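Local coordinates for protein putative thioesterase (Syntrophus aciditrophicus SB, PDB 3HDU) that probably hydrolyses acyl thioesters, as a putative thioesterase of the hotdog-fold superfamily, at residues A[11-16]-A[32-37]; A[17-22]-A[96-101]; A[68-73]-A[106-111]; A[72-77]-A[150-155]; A[76-81]-A[131-136]. One frame throughout, in Å; residues are numbered along the deposited sequence.

Contact 1: A[11-16]-A[32-37]; sequences VLFSAV and LKVRFI
Ile37 and Phe13 carry this contact, with Val34 beside them. The terminal methyl of Ile37 comes in at the edge of the Phe13 ring, close to the ring plane, and its CD1 lies 3.7 Å from Phe13 CD1. The same methyl also settles against the base of the side chain, with Ile37 CD1 3.8 Å from Phe13 CA, so it fills the angle between the helix surface and the ring. The ring gets there because Phe13 CG stands anti to the backbone N (chi1 -179°), which swings it off helix 11-16 toward the strand. Ile37 answers with CG1 tucked between its own backbone N and carbonyl carbon (chi1 62°), and the two side chains meet at a slant. Farther along the ring, Val34 CG1 is 4.4 Å from Phe13 CE1, a looser apolar touch. Val16, one turn on from Phe13, points to the strand as well and packs on Leu76, Phe79 and Met80 of helix 58-85. Val34 and Ile37 could not share one face of a regular strand, being three residues apart. A classic beta bulge allows it: Arg35 and Phe36 both sit opposite Lys43 and both point away from the helix. The result is the N-terminal helix of a hotdog domain packed against strand 30-37, the outermost strand at that end of the sheet within the chain.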
# COMPACT_ATOMS: atom_id res chain seq x y z
N VAL A 11 14.52 -19.45 30.68
CA VAL A 11 15.76 -19.49 29.87
C VAL A 11 15.60 -18.69 28.56
O VAL A 11 16.58 -18.14 28.05
CB VAL A 11 16.25 -20.95 29.58
CG1 VAL A 11 15.33 -21.68 28.61
CG2 VAL A 11 17.68 -20.94 29.04
N LEU A 12 14.37 -18.64 28.02
CA LEU A 12 14.03 -17.86 26.81
C LEU A 12 14.05 -16.36 27.13
O LEU A 12 14.66 -15.58 26.39
CB LEU A 12 12.64 -18.26 26.30
CG LEU A 12 12.09 -17.65 25.01
CD1 LEU A 12 12.94 -18.08 23.82
CD2 LEU A 12 10.64 -18.05 24.81
N PHE A 13 13.36 -15.98 28.21
CA PHE A 13 13.30 -14.58 28.70
C PHE A 13 14.70 -14.04 29.05
O PHE A 13 15.05 -12.93 28.64
CB PHE A 13 12.33 -14.50 29.91
CG PHE A 13 12.16 -13.10 30.49
CD1 PHE A 13 11.60 -12.06 29.72
CD2 PHE A 13 12.52 -12.84 31.83
CE1 PHE A 13 11.42 -10.77 30.27
CE2 PHE A 13 12.34 -11.55 32.39
CZ PHE A 13 11.79 -10.51 31.61
N SER A 14 15.49 -14.84 29.76
CA SER A 14 16.86 -14.47 30.17
C SER A 14 17.81 -14.30 28.98
O SER A 14 18.62 -13.37 28.97
CB SER A 14 17.45 -15.52 31.12
OG SER A 14 16.63 -15.65 32.27
N ALA A 15 17.71 -15.21 28.01
CA ALA A 15 18.52 -15.18 26.77
C ALA A 15 18.21 -13.93 25.95
O ALA A 15 19.13 -13.26 25.47
CB ALA A 15 18.26 -16.43 25.93
N VAL A 16 16.91 -13.64 25.81
CA VAL A 16 16.43 -12.46 25.09
C VAL A 16 16.87 -11.17 25.79
O VAL A 16 17.41 -10.28 25.13
CB VAL A 16 14.87 -12.51 24.89
CG1 VAL A 16 14.31 -11.17 24.40
CG2 VAL A 16 14.50 -13.63 23.93
N LEU A 32 17.27 0.52 26.02
CA LEU A 32 16.22 -0.44 25.65
C LEU A 32 16.01 -1.45 26.77
O LEU A 32 16.97 -2.06 27.24
CB LEU A 32 16.64 -1.14 24.35
CG LEU A 32 15.64 -2.04 23.60
CD1 LEU A 32 16.13 -2.29 22.18
CD2 LEU A 32 15.36 -3.37 24.30
N LYS A 33 14.75 -1.62 27.19
CA LYS A 33 14.35 -2.60 28.22
C LYS A 33 13.17 -3.44 27.71
O LYS A 33 12.28 -2.90 27.05
CB LYS A 33 14.00 -1.90 29.53
CG LYS A 33 15.19 -1.23 30.22
N VAL A 34 13.18 -4.74 28.01
CA VAL A 34 12.14 -5.69 27.60
C VAL A 34 11.07 -5.77 28.71
O VAL A 34 11.28 -6.42 29.73
CB VAL A 34 12.73 -7.10 27.31
CG1 VAL A 34 11.64 -8.07 26.86
CG2 VAL A 34 13.83 -7.02 26.26
N ARG A 35 9.94 -5.11 28.48
CA ARG A 35 8.83 -5.05 29.45
C ARG A 35 8.01 -6.35 29.49
O ARG A 35 7.56 -6.74 30.57
CB ARG A 35 7.85 -3.92 29.11
CG ARG A 35 8.41 -2.49 28.95
CD ARG A 35 8.74 -1.78 30.26
NE ARG A 35 10.01 -2.20 30.85
CZ ARG A 35 10.61 -1.61 31.89
NH1 ARG A 35 11.77 -2.10 32.35
NH2 ARG A 35 10.07 -0.54 32.49
N PHE A 36 7.79 -6.98 28.33
CA PHE A 36 6.94 -8.18 28.23
C PHE A 36 7.21 -8.98 26.94
O PHE A 36 7.52 -8.38 25.91
CB PHE A 36 5.46 -7.73 28.29
CG PHE A 36 4.45 -8.84 28.14
CD1 PHE A 36 4.10 -9.64 29.24
CD2 PHE A 36 3.83 -9.08 26.91
CE1 PHE A 36 3.15 -10.67 29.10
CE2 PHE A 36 2.88 -10.10 26.76
CZ PHE A 36 2.53 -10.90 27.86
N ILE A 37 7.11 -10.31 27.03
CA ILE A 37 7.24 -11.21 25.86
C ILE A 37 6.24 -12.37 25.91
O ILE A 37 5.89 -12.85 26.99
CB ILE A 37 8.69 -11.80 25.64
CG1 ILE A 37 9.16 -12.67 26.81
CG2 ILE A 37 9.70 -10.69 25.38
CD1 ILE A 37 10.44 -13.41 26.52

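Contact 2: A[17-22]-A[96-101]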
# COMPACT_ATOMS: atom_id res chain seq x y z
N ASN A 17 16.68 -11.08 27.11
CA ASN A 17 17.09 -9.89 27.89
C ASN A 17 18.57 -9.53 27.68
O ASN A 17 18.89 -8.36 27.49
CB ASN A 17 16.77 -10.03 29.39
CG ASN A 17 15.27 -9.93 29.69
OD1 ASN A 17 14.43 -9.78 28.80
ND2 ASN A 17 14.93 -10.03 30.97
N GLU A 18 19.45 -10.54 27.69
CA GLU A 18 20.90 -10.34 27.41
C GLU A 18 21.17 -9.70 26.04
O GLU A 18 21.88 -8.70 25.95
CB GLU A 18 21.70 -11.65 27.53
CG GLU A 18 22.35 -11.89 28.89
CD GLU A 18 23.65 -11.11 29.10
OE1 GLU A 18 23.86 -10.05 28.46
OE2 GLU A 18 24.49 -11.56 29.92
N ILE A 19 20.57 -10.29 25.00
CA ILE A 19 20.76 -9.85 23.61
C ILE A 19 20.27 -8.42 23.36
O ILE A 19 20.99 -7.63 22.75
CB ILE A 19 20.07 -10.84 22.60
CG1 ILE A 19 20.77 -12.22 22.64
CG2 ILE A 19 20.12 -10.31 21.16
CD1 ILE A 19 20.04 -13.29 21.86
N PHE A 20 19.08 -8.09 23.85
CA PHE A 20 18.46 -6.76 23.65
C PHE A 20 18.86 -5.64 24.63
O PHE A 20 19.06 -4.50 24.19
CB PHE A 20 16.92 -6.90 23.58
CG PHE A 20 16.43 -7.54 22.31
CD1 PHE A 20 16.36 -8.93 22.17
CD2 PHE A 20 16.04 -6.74 21.22
CE1 PHE A 20 15.91 -9.52 20.99
CE2 PHE A 20 15.58 -7.33 20.03
CZ PHE A 20 15.52 -8.72 19.91
N GLU A 21 18.99 -5.95 25.92
CA GLU A 21 19.30 -4.92 26.95
C GLU A 21 20.79 -4.60 27.15
O GLU A 21 21.14 -3.43 27.29
CB GLU A 21 18.66 -5.27 28.30
CG GLU A 21 17.15 -5.53 28.20
CD GLU A 21 16.45 -5.75 29.55
OE1 GLU A 21 17.06 -5.51 30.62
OE2 GLU A 21 15.27 -6.15 29.53
N GLU A 22 21.64 -5.63 27.17
CA GLU A 22 23.10 -5.47 27.40
C GLU A 22 23.97 -5.51 26.13
O GLU A 22 24.83 -4.64 25.95
CB GLU A 22 23.61 -6.51 28.40
CG GLU A 22 23.11 -6.31 29.83
N ALA A 96 19.96 -19.60 18.19
CA ALA A 96 20.73 -19.50 16.94
C ALA A 96 19.90 -18.93 15.77
O ALA A 96 20.44 -18.23 14.91
CB ALA A 96 21.32 -20.85 16.55
N MSE A 97 18.60 -19.25 15.76
CA MSE A 97 17.65 -18.77 14.74
C MSE A 97 17.49 -17.25 14.70
O MSE A 97 17.25 -16.70 13.62
CB MSE A 97 16.28 -19.48 14.91
CG MSE A 97 15.11 -18.96 14.06
SE MSE A 97 14.17 -17.42 14.85
CE MSE A 97 13.37 -18.34 16.40
N ILE A 98 17.62 -16.58 15.86
CA ILE A 98 17.45 -15.11 15.94
C ILE A 98 18.42 -14.30 15.05
O ILE A 98 18.09 -13.20 14.62
CB ILE A 98 17.48 -14.59 17.42
CG1 ILE A 98 16.72 -13.26 17.55
CG2 ILE A 98 18.91 -14.48 17.95
CD1 ILE A 98 16.56 -12.77 18.98
N GLY A 99 19.60 -14.86 14.79
CA GLY A 99 20.59 -14.26 13.89
C GLY A 99 20.23 -14.30 12.41
O GLY A 99 20.84 -13.57 11.63
N ARG A 100 19.27 -15.15 12.03
CA ARG A 100 18.79 -15.24 10.64
C ARG A 100 17.59 -14.31 10.35
O ARG A 100 17.23 -14.15 9.18
CB ARG A 100 18.48 -16.70 10.28
CG ARG A 100 19.72 -17.60 10.34
CD ARG A 100 19.50 -18.97 9.71
NE ARG A 100 18.46 -19.75 10.38
N LEU A 101 16.99 -13.71 11.39
CA LEU A 101 15.87 -12.77 11.21
C LEU A 101 16.34 -11.48 10.53
O LEU A 101 17.29 -10.84 10.99
CB LEU A 101 15.18 -12.43 12.54
CG LEU A 101 14.31 -13.54 13.16
CD1 LEU A 101 13.89 -13.18 14.57
CD2 LEU A 101 13.08 -13.81 12.30
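Helix 7-22 passes the end of helix 91-97 at some distance, with Ile19 CA and Ile98 CA 9.9 Å apart, so the gap is bridged by side chains alone. This is a junction of the two accessory helices of the hotdog domain, at the level of the long helix 58-85 that the sheet wraps. Both backbones are irregular here. Helix 17-22 widens into a pi-type turn over 18-22, where Glu22 N reaches Glu18 O only weakly. On the other side the chain past Met97 keeps helical angles without the regular bonds, although Arg100 N still finds Met97 O at 3.0 Å.

Ile98 is the residue that reaches across. Its CG1 branch runs anti to the backbone N (chi1 -155°), which sends CD1 out toward Phe20, while CG2 takes the place between N and the carbonyl carbon and faces Ile19. The Phe20 and Ile98 side chains approach from opposite directions, and the methyl arrives at the ring's edge, near its plane, rather than over a face. Phe20 is buried, touching Met72 and Leu76 of helix 58-85 as well as Leu32 and Val34 of strand 30-37. Ile57 of the second subunit packs on Ile19, Phe20 and Ile98 alike, so this small apolar patch also belongs to the subunit interface. The two branches of Ile98 thus have separate partners: CD1 lies 3.9 Å from Phe20 CE1, and CG2 lies 4.2 Å from Ile19 CD1.

Contact 3: A[68-73]-A[106-111]; sequences SAIDMT and LHVEYL
Ala69 O is held by two donors from one residue: Thr73 N at 2.9 Å, the ordinary helical bond, and the hydroxyl Thr73 OG1 at 2.8 Å from Ala69 O. They come from opposite faces of the carbonyl plane, and the hydroxyl makes a C=O...O angle of 146°. This buried side-chain hydroxyl is therefore satisfied within its own helix, on a side turned from strand 106-110.

The face that does meet the strand belongs to Ile70 and Asp71. Ile70 points its long branch at Val108, tip to tip: Ile70 CD1 is 3.7 Å from Val108 CG1 and 4.0 Å from Val108 CG2, so the methyl meets both prongs of the valine. With CG1 anti to the carbonyl carbon (chi1 -72°), the other branch, CG2, is left to meet Leu106 at a slant, 4.2 Å from its CD1. Helix 58-85 is the central helix of the hotdog fold; the axes of its segment 68-73 and of strand 106-110 come within 9.6 Å, with 130° between their directions. Asp71 adds only its CB, 4.4 Å from Leu106 CD2; its carboxylate atom OD1 is hydrogen-bonded to Thr103, farther back on the same strand.

The same Val108 CG1 also rests 3.4 Å above the plane of the Tyr110 ring, toward its rim, and the Tyr110 hydroxyl is bonded to Gly63 O. His107 and Glu109 point away from the helix, and strand 106-109 pairs antiparallel with a strand of the second subunit, where His107 NE2 is hydrogen-bonded to Glu109 OE2 of that subunit.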
# COMPACT_ATOMS: atom_id res chain seq x y z
N SER A 68 13.65 2.77 14.00
CA SER A 68 14.52 1.73 14.58
C SER A 68 13.84 0.98 15.73
O SER A 68 13.88 -0.25 15.76
CB SER A 68 15.83 2.31 15.09
OG SER A 68 16.60 2.80 14.01
N ALA A 69 13.20 1.72 16.64
CA ALA A 69 12.47 1.13 17.78
C ALA A 69 11.36 0.18 17.33
O ALA A 69 11.20 -0.90 17.91
CB ALA A 69 11.89 2.23 18.67
N ILE A 70 10.59 0.60 16.32
CA ILE A 70 9.52 -0.23 15.72
C ILE A 70 10.11 -1.50 15.08
O ILE A 70 9.57 -2.59 15.28
CB ILE A 70 8.66 0.60 14.70
CG1 ILE A 70 7.78 1.60 15.47
CG2 ILE A 70 7.77 -0.30 13.84
CD1 ILE A 70 7.00 2.57 14.60
N ASP A 71 11.21 -1.34 14.34
CA ASP A 71 11.91 -2.45 13.69
C ASP A 71 12.46 -3.46 14.70
O ASP A 71 12.41 -4.67 14.46
CB ASP A 71 13.05 -1.92 12.79
CG ASP A 71 13.66 -3.01 11.91
OD1 ASP A 71 12.92 -3.87 11.39
OD2 ASP A 71 14.89 -3.00 11.71
N MSE A 72 13.01 -2.95 15.81
CA MSE A 72 13.54 -3.79 16.90
C MSE A 72 12.43 -4.54 17.63
O MSE A 72 12.59 -5.73 17.92
CB MSE A 72 14.35 -2.96 17.90
CG MSE A 72 15.68 -2.44 17.36
SE MSE A 72 16.96 -3.84 16.95
CE MSE A 72 17.15 -4.62 18.71
N THR A 73 11.33 -3.84 17.94
CA THR A 73 10.16 -4.44 18.59
C THR A 73 9.58 -5.54 17.70
O THR A 73 9.27 -6.63 18.19
CB THR A 73 9.07 -3.37 18.92
OG1 THR A 73 9.62 -2.35 19.74
CG2 THR A 73 7.88 -4.00 19.64
N LEU A 106 9.36 -2.48 5.99
CA LEU A 106 9.10 -1.62 7.16
C LEU A 106 8.23 -0.44 6.72
O LEU A 106 8.70 0.41 5.95
CB LEU A 106 10.42 -1.11 7.74
CG LEU A 106 10.36 -0.09 8.89
CD1 LEU A 106 9.63 -0.67 10.10
CD2 LEU A 106 11.76 0.32 9.29
N HIS A 107 6.98 -0.42 7.17
CA HIS A 107 6.02 0.65 6.89
C HIS A 107 5.70 1.31 8.23
O HIS A 107 5.21 0.64 9.13
CB HIS A 107 4.75 0.07 6.27
CG HIS A 107 4.91 -0.37 4.85
ND1 HIS A 107 3.91 -0.21 3.91
CD2 HIS A 107 5.94 -0.94 4.19
CE1 HIS A 107 4.31 -0.68 2.75
NE2 HIS A 107 5.55 -1.12 2.88
N VAL A 108 5.99 2.61 8.36
CA VAL A 108 5.74 3.38 9.59
C VAL A 108 4.97 4.66 9.26
O VAL A 108 5.42 5.43 8.42
CB VAL A 108 7.08 3.75 10.30
CG1 VAL A 108 6.83 4.60 11.56
CG2 VAL A 108 7.86 2.49 10.67
N GLU A 109 3.83 4.84 9.94
CA GLU A 109 2.97 6.03 9.81
C GLU A 109 3.08 6.81 11.13
O GLU A 109 2.83 6.26 12.21
CB GLU A 109 1.53 5.60 9.53
CG GLU A 109 1.36 4.49 8.47
CD GLU A 109 2.03 4.79 7.14
OE1 GLU A 109 1.99 5.96 6.70
OE2 GLU A 109 2.58 3.86 6.52
N TYR A 110 3.44 8.09 11.04
CA TYR A 110 3.64 8.97 12.20
C TYR A 110 2.46 9.93 12.40
O TYR A 110 2.12 10.69 11.49
CB TYR A 110 4.91 9.82 11.99
CG TYR A 110 6.21 9.04 11.78
CD1 TYR A 110 6.48 8.39 10.57
CD2 TYR A 110 7.20 9.01 12.78
CE1 TYR A 110 7.69 7.70 10.36
CE2 TYR A 110 8.41 8.34 12.58
CZ TYR A 110 8.65 7.68 11.37
OH TYR A 110 9.82 7.01 11.15
N LEU A 111 1.86 9.89 13.59
CA LEU A 111 0.73 10.77 13.96
C LEU A 111 1.18 12.14 14.45
O LEU A 111 0.45 13.13 14.29
CB LEU A 111 -0.15 10.12 15.03
CG LEU A 111 -0.97 8.92 14.56
CD1 LEU A 111 -1.68 8.28 15.75
CD2 LEU A 111 -1.99 9.34 13.50

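Contact 4: A[72-77]-A[150-155]; sequences MTAGLA and GSVSYI
The Tyr154 ring lies with one face against the backbone of Gly75, in the middle of the long helix that the sheet of the hotdog fold wraps. Gly75 CA sits 3.6 Å from the ring centroid and 24° off the ring normal, a CH-pi contact displaced toward the rim. The neighbouring amide is close too, with Gly75 N 3.2 Å from Tyr154 CE1. With no side chain at Gly75, the ring can come in this close. The hydroxyl itself continues past the glycine to a hydrogen bond with Asp71 O, one turn earlier in the helix. A leucine in place of Tyr154 would probably leave Asp71 O without that bond and take the flat cover off Gly75 CA.

Helix 72-77 and strand 150-155 run at 49° to each other, their axes 8.6 Å apart at closest approach. Val152 and Tyr154, two residues apart on the strand, both point to the helix, and Ala74 fits between them. Its methyl also brushes the ring, Ala74 CB being 3.8 Å from Tyr154 CE1. Toward Val152 the fit is head-on: Val152 CG1 is anti to the backbone N (chi1 -173°), and both methyls flank the alanine. Ala74 CB lies 3.6 Å from Val152 CG1, 3.7 Å from Val152 CG2, and 3.4 Å from Val152 CB.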
# COMPACT_ATOMS: atom_id res chain seq x y z
N MSE A 72 13.01 -2.95 15.81
CA MSE A 72 13.54 -3.79 16.90
C MSE A 72 12.43 -4.54 17.63
O MSE A 72 12.59 -5.73 17.92
CB MSE A 72 14.35 -2.96 17.90
CG MSE A 72 15.68 -2.44 17.36
SE MSE A 72 16.96 -3.84 16.95
CE MSE A 72 17.15 -4.62 18.71
N THR A 73 11.33 -3.84 17.94
CA THR A 73 10.16 -4.44 18.59
C THR A 73 9.58 -5.54 17.70
O THR A 73 9.27 -6.63 18.19
CB THR A 73 9.07 -3.37 18.92
OG1 THR A 73 9.62 -2.35 19.74
CG2 THR A 73 7.88 -4.00 19.64
N ALA A 74 9.44 -5.23 16.41
CA ALA A 74 8.95 -6.20 15.41
C ALA A 74 9.86 -7.43 15.29
O ALA A 74 9.38 -8.56 15.18
CB ALA A 74 8.79 -5.53 14.05
N GLY A 75 11.18 -7.20 15.34
CA GLY A 75 12.17 -8.28 15.29
C GLY A 75 12.07 -9.26 16.44
O GLY A 75 12.20 -10.47 16.24
N LEU A 76 11.84 -8.73 17.65
CA LEU A 76 11.62 -9.54 18.85
C LEU A 76 10.30 -10.31 18.76
O LEU A 76 10.25 -11.48 19.14
CB LEU A 76 11.66 -8.67 20.11
CG LEU A 76 11.49 -9.33 21.48
CD1 LEU A 76 12.48 -10.46 21.68
CD2 LEU A 76 11.63 -8.30 22.58
N ALA A 77 9.23 -9.65 18.29
CA ALA A 77 7.92 -10.30 18.10
C ALA A 77 8.00 -11.42 17.05
O ALA A 77 7.36 -12.47 17.22
CB ALA A 77 6.85 -9.28 17.71
N GLY A 150 3.19 0.93 13.09
CA GLY A 150 4.03 0.25 12.10
C GLY A 150 3.55 -1.12 11.68
O GLY A 150 2.88 -1.81 12.45
N SER A 151 3.84 -1.47 10.42
CA SER A 151 3.62 -2.80 9.85
C SER A 151 5.01 -3.24 9.41
O SER A 151 5.64 -2.56 8.58
CB SER A 151 2.67 -2.78 8.66
OG SER A 151 1.39 -2.31 9.04
N VAL A 152 5.50 -4.34 9.98
CA VAL A 152 6.83 -4.85 9.69
C VAL A 152 6.78 -6.33 9.33
O VAL A 152 6.11 -7.11 10.01
CB VAL A 152 7.77 -4.65 10.91
CG1 VAL A 152 9.22 -5.01 10.54
CG2 VAL A 152 7.70 -3.22 11.44
N SER A 153 7.49 -6.71 8.26
CA SER A 153 7.62 -8.10 7.83
C SER A 153 9.06 -8.56 8.05
O SER A 153 9.99 -7.90 7.57
CB SER A 153 7.25 -8.28 6.36
OG SER A 153 5.85 -8.43 6.21
N TYR A 154 9.22 -9.66 8.80
CA TYR A 154 10.51 -10.32 9.04
C TYR A 154 10.55 -11.68 8.34
O TYR A 154 9.53 -12.37 8.27
CB TYR A 154 10.79 -10.50 10.54
CG TYR A 154 11.57 -9.36 11.13
CD1 TYR A 154 10.94 -8.21 11.59
CD2 TYR A 154 12.97 -9.42 11.19
CE1 TYR A 154 11.68 -7.15 12.13
CE2 TYR A 154 13.72 -8.36 11.71
CZ TYR A 154 13.07 -7.23 12.18
OH TYR A 154 13.79 -6.19 12.70
N ILE A 155 11.73 -12.04 7.82
CA ILE A 155 11.96 -13.34 7.19
C ILE A 155 13.22 -14.00 7.74
O ILE A 155 14.11 -13.32 8.24
CB ILE A 155 12.04 -13.25 5.64
CG1 ILE A 155 13.22 -12.38 5.17
CG2 ILE A 155 10.73 -12.72 5.07
CD1 ILE A 155 13.38 -12.36 3.66

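Contact 5: A[76-81]-A[131-136]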
# COMPACT_ATOMS: atom_id res chain seq x y z
N LEU A 76 11.84 -8.73 17.65
CA LEU A 76 11.62 -9.54 18.85
C LEU A 76 10.30 -10.31 18.76
O LEU A 76 10.25 -11.48 19.14
CB LEU A 76 11.66 -8.67 20.11
CG LEU A 76 11.49 -9.33 21.48
CD1 LEU A 76 12.48 -10.46 21.68
CD2 LEU A 76 11.63 -8.30 22.58
N ALA A 77 9.23 -9.65 18.29
CA ALA A 77 7.92 -10.30 18.10
C ALA A 77 8.00 -11.42 17.05
O ALA A 77 7.36 -12.47 17.22
CB ALA A 77 6.85 -9.28 17.71
N ALA A 78 8.77 -11.18 15.98
CA ALA A 78 9.04 -12.18 14.92
C ALA A 78 9.71 -13.42 15.52
O ALA A 78 9.25 -14.54 15.27
CB ALA A 78 9.92 -11.59 13.82
N PHE A 79 10.75 -13.21 16.33
CA PHE A 79 11.47 -14.28 17.05
C PHE A 79 10.54 -15.15 17.91
O PHE A 79 10.65 -16.38 17.88
CB PHE A 79 12.59 -13.68 17.93
CG PHE A 79 13.20 -14.65 18.90
CD1 PHE A 79 14.18 -15.55 18.48
CD2 PHE A 79 12.79 -14.68 20.25
CE1 PHE A 79 14.75 -16.46 19.39
CE2 PHE A 79 13.35 -15.59 21.16
CZ PHE A 79 14.34 -16.48 20.73
N MSE A 80 9.66 -14.50 18.68
CA MSE A 80 8.71 -15.21 19.56
C MSE A 80 7.68 -16.04 18.80
O MSE A 80 7.21 -17.06 19.32
CB MSE A 80 7.99 -14.23 20.51
CG MSE A 80 8.91 -13.54 21.50
SE MSE A 80 9.77 -14.75 22.73
CE MSE A 80 11.17 -13.58 23.30
N GLY A 81 7.33 -15.61 17.59
CA GLY A 81 6.44 -16.34 16.71
C GLY A 81 7.13 -17.58 16.15
O GLY A 81 6.58 -18.68 16.25
N LYS A 131 8.03 -19.05 6.39
CA LYS A 131 9.21 -18.18 6.29
C LYS A 131 8.99 -16.69 6.59
O LYS A 131 9.98 -15.99 6.73
CB LYS A 131 9.81 -18.33 4.89
CG LYS A 131 10.39 -19.72 4.58
CD LYS A 131 11.68 -19.97 5.36
CE LYS A 131 12.29 -21.31 5.05
NZ LYS A 131 13.59 -21.47 5.75
N VAL A 132 7.74 -16.23 6.71
CA VAL A 132 7.42 -14.80 6.92
C VAL A 132 6.62 -14.57 8.20
O VAL A 132 5.67 -15.31 8.46
CB VAL A 132 6.62 -14.23 5.71
CG1 VAL A 132 6.33 -12.73 5.90
CG2 VAL A 132 7.37 -14.46 4.41
N ALA A 133 7.01 -13.55 8.96
CA ALA A 133 6.33 -13.12 10.19
C ALA A 133 5.89 -11.67 9.99
O ALA A 133 6.74 -10.80 9.80
CB ALA A 133 7.26 -13.22 11.38
N VAL A 134 4.58 -11.42 9.99
CA VAL A 134 4.01 -10.07 9.82
C VAL A 134 3.64 -9.55 11.21
O VAL A 134 2.87 -10.20 11.92
CB VAL A 134 2.77 -10.08 8.89
CG1 VAL A 134 2.13 -8.70 8.80
CG2 VAL A 134 3.18 -10.56 7.51
N ILE A 135 4.21 -8.40 11.59
CA ILE A 135 3.99 -7.77 12.90
C ILE A 135 3.36 -6.39 12.74
O ILE A 135 3.76 -5.61 11.86
CB ILE A 135 5.33 -7.62 13.70
CG1 ILE A 135 5.96 -8.98 14.01
CG2 ILE A 135 5.11 -6.87 15.01
CD1 ILE A 135 6.76 -9.57 12.88
N ARG A 136 2.37 -6.11 13.59
CA ARG A 136 1.73 -4.79 13.67
C ARG A 136 2.23 -4.19 14.99
O ARG A 136 2.22 -4.86 16.02
CB ARG A 136 0.20 -4.92 13.67
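Ala133 is the first residue of strand 132-136 to meet the helix, and it does so with very little between the backbones: its CA is only 5.5 Å from Ala78 CA. Here the central helix of the hotdog fold lies on its sheet, the axes of segments 76-81 and 132-136 being 8.4 Å apart at closest approach, with 131° between their directions. The small side chains permit this, Ala133 CB meeting Ala78 CB at 4.0 Å. Val134 then turns to the other side of the sheet, where it packs on Ser153 and Arg127 of the neighbouring strands.

Ile135 comes next and points back to the helix, where the backbones are farther apart, its CA 7.0 Å from Ala77 CA. The larger side chain takes up that extra width. CG1 lies anti to the carbonyl carbon (chi1 -63°) and CG2 anti to the backbone N, so the two branches straddle the methyl of Ala77: Ile135 CG1 is 3.8 Å from Ala77 CB, and Ile135 CG2 is 4.0 Å from it. An alanine at Ile135 would probably open a gap beneath Ala77 and leave the Ala78 methyl with less apolar cover from the strand. The long branch of Ile135 then reaches on to the next helix residue, its CD1 3.9 Å from Ala78 CB and 4.0 Å from Ala78 CA.

From the N terminus, contact 1 closes first, folding helix 7-22 back on strand 30-37, complete before contacts 3, 4 and 5 open. Contact 2 starts from the same helix but closes only at 96-101, so it crosses contact 1 and also the three later ones. Those three start in succession along helix 58-85 and land on strands 101-110, 146-156 and 132-141, neighbours in that order in the sheet. Contacts 3 and 4 share their start at Met72 and Thr73, contacts 4 and 5 theirs at Leu76 and Ala77, and contact 3 crosses contact 5. Leu76 packs on Val16 and Phe20, joining helix 7-22 to the central helix; contacts 2, 3 and 4 also touch the second subunit.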